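Local coordinates for protein auracyanin-A (Chloroflexus aurantiacus, PDB 2AAN) that transfers electrons through a blue copper site, probably as a soluble acceptor for the membrane-embedded alternative complex III, at residues 43-48 / 109-114. Numbering follows the deposited sequence.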
loop_
_atom_site.group_PDB
_atom_site.type_symbol
_atom_site.label_atom_id
_atom_site.label_comp_id
_atom_site.label_asym_id
_atom_site.label_seq_id
_atom_site.Cartn_x
_atom_site.Cartn_y
_atom_site.Cartn_z
ATOM N N GLN A 43 0.532 13.694 10.858
ATOM C CA GLN A 43 0.183 12.704 11.865
ATOM C C GLN A 43 1.023 11.440 11.688
ATOM O O GLN A 43 1.255 11.014 10.549
ATOM C CB GLN A 43 -1.311 12.364 11.771
ATOM C CG GLN A 43 -1.787 11.383 12.811
ATOM C CD GLN A 43 -3.287 11.209 12.813
ATOM O OE1 GLN A 43 -3.943 11.316 11.782
ATOM N NE2 GLN A 43 -3.845 10.960 13.995
ATOM N N THR A 44 1.447 10.841 12.812
ATOM C CA THR A 44 2.105 9.532 12.809
ATOM C C THR A 44 1.038 8.445 12.657
ATOM O O THR A 44 0.156 8.286 13.528
ATOM C CB THR A 44 2.967 9.257 14.091
ATOM O OG1 THR A 44 3.957 10.274 14.237
ATOM C CG2 THR A 44 3.685 7.913 13.993
ATOM N N VAL A 45 1.132 7.731 11.533
ATOM C CA VAL A 45 0.208 6.680 11.117
ATOM C C VAL A 45 0.964 5.356 11.048
ATOM O O VAL A 45 2.009 5.271 10.394
ATOM C CB VAL A 45 -0.368 6.939 9.689
ATOM C CG1 VAL A 45 -1.440 5.833 9.326
ATOM C CG2 VAL A 45 -0.939 8.331 9.579
ATOM N N THR A 46 0.486 4.358 11.789
ATOM C CA THR A 46 0.937 2.992 11.638
ATOM C C THR A 46 -0.173 2.260 10.862
ATOM O O THR A 46 -1.305 2.175 11.312
ATOM C CB THR A 46 1.241 2.295 12.998
ATOM O OG1 THR A 46 2.292 3.006 13.699
ATOM C CG2 THR A 46 1.682 0.834 12.755
ATOM N N ILE A 47 0.152 1.795 9.672
ATOM C CA ILE A 47 -0.724 0.886 8.931
ATOM C C ILE A 47 -0.391 -0.541 9.345
ATOM O O ILE A 47 0.761 -0.971 9.286
ATOM C CB ILE A 47 -0.559 1.067 7.394
ATOM C CG1 ILE A 47 -0.987 2.479 6.967
ATOM C CG2 ILE A 47 -1.310 -0.043 6.653
ATOM C CD1 ILE A 47 -2.440 2.694 6.920
ATOM N N ARG A 48 -1.388 -1.213 9.872
ATOM C CA ARG A 48 -1.291 -2.603 10.217
ATOM C C ARG A 48 -2.114 -3.366 9.182
ATOM O O ARG A 48 -3.336 -3.368 9.207
ATOM C CB ARG A 48 -1.811 -2.817 11.630
ATOM C CG ARG A 48 -1.668 -4.248 12.146
ATOM C CD ARG A 48 -2.073 -4.348 13.618
ATOM N NE ARG A 48 -2.162 -5.738 14.058
ATOM C CZ ARG A 48 -1.127 -6.494 14.438
ATOM N NH1 ARG A 48 0.120 -6.008 14.457
ATOM N NH2 ARG A 48 -1.341 -7.757 14.806
ATOM N N VAL A 109 3.602 -0.779 8.684
ATOM C CA VAL A 109 4.469 0.346 8.322
ATOM C C VAL A 109 4.037 1.603 9.058
ATOM O O VAL A 109 2.872 1.944 9.039
ATOM C CB VAL A 109 4.478 0.612 6.796
ATOM C CG1 VAL A 109 3.096 0.532 6.223
ATOM C CG2 VAL A 109 5.094 1.987 6.509
ATOM N N THR A 110 4.980 2.266 9.740
ATOM C CA THR A 110 4.725 3.554 10.383
ATOM C C THR A 110 5.321 4.670 9.535
ATOM O O THR A 110 6.485 4.582 9.104
ATOM C CB THR A 110 5.340 3.593 11.815
ATOM O OG1 THR A 110 4.814 2.506 12.595
ATOM C CG2 THR A 110 5.055 4.880 12.516
ATOM N N PHE A 111 4.528 5.707 9.263
ATOM C CA PHE A 111 5.012 6.849 8.484
ATOM C C PHE A 111 4.375 8.142 8.990
ATOM O O PHE A 111 3.412 8.122 9.727
ATOM C CB PHE A 111 4.738 6.659 6.986
ATOM C CG PHE A 111 3.267 6.653 6.618
ATOM C CD1 PHE A 111 2.651 7.786 6.097
ATOM C CD2 PHE A 111 2.510 5.494 6.739
ATOM C CE1 PHE A 111 1.321 7.783 5.744
ATOM C CE2 PHE A 111 1.173 5.486 6.373
ATOM C CZ PHE A 111 0.578 6.619 5.885
ATOM N N THR A 112 5.003 9.250 8.650
ATOM C CA THR A 112 4.453 10.566 8.890
ATOM C C THR A 112 3.574 10.913 7.702
ATOM O O THR A 112 4.030 10.904 6.559
ATOM C CB THR A 112 5.553 11.619 8.992
ATOM O OG1 THR A 112 6.390 11.327 10.130
ATOM C CG2 THR A 112 4.943 13.029 9.145
ATOM N N ALA A 113 2.322 11.261 7.962
ATOM C CA ALA A 113 1.400 11.518 6.856
ATOM C C ALA A 113 1.906 12.685 6.059
ATOM O O ALA A 113 2.408 13.655 6.653
ATOM C CB ALA A 113 0.042 11.836 7.358
ATOM N N PRO A 114 1.778 12.628 4.726
ATOM C CA PRO A 114 2.267 13.708 3.873
ATOM C C PRO A 114 1.453 15.004 3.996
ATOM O O PRO A 114 0.598 15.127 4.856
ATOM C CB PRO A 114 2.138 13.119 2.474
ATOM C CG PRO A 114 1.043 12.109 2.586
ATOM C CD PRO A 114 1.205 11.520 3.938
#
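Over one face of the Phe111 ring lies Val45, its CB 4.2 Å from the ring centroid in a CH-pi contact displaced toward CE2 and CZ. At the edge, in the ring plane, Ile47 brings CG1 to 3.7 Å from Phe111 CE2. Chi1 of 66° sets Phe111 CG between its own backbone N and carbonyl carbon; the far end of the ring, CE2 and CZ, comes nearest the side chains of the partner strand. An alanine at Phe111 would probably open a gap here, leaving Val45 CB without the face and Ile47 CG1 without the edge they meet. The backbones pair antiparallel: Val45 N donates to Phe111 O at 2.9 Å, and Phe111 N returns a bond to Val45 O. Ile47 and Val109 exchange a second such pair, and Ala113 N reaches Gln43 O just past the strand end. On the opposite face of the sheet, Thr46 OG1 and Thr110 OG1 share a hydrogen bond of 2.8 Å, while the CG2 methyls of Thr44 and Thr110 meet at 3.6 Å. Strand 106-112 edges one sheet of the cupredoxin sandwich, with 44-50 between it and 19-24; Val45 and Ile47 face inward onto strand 36-39 of the other sheet, at Val39 and Leu37.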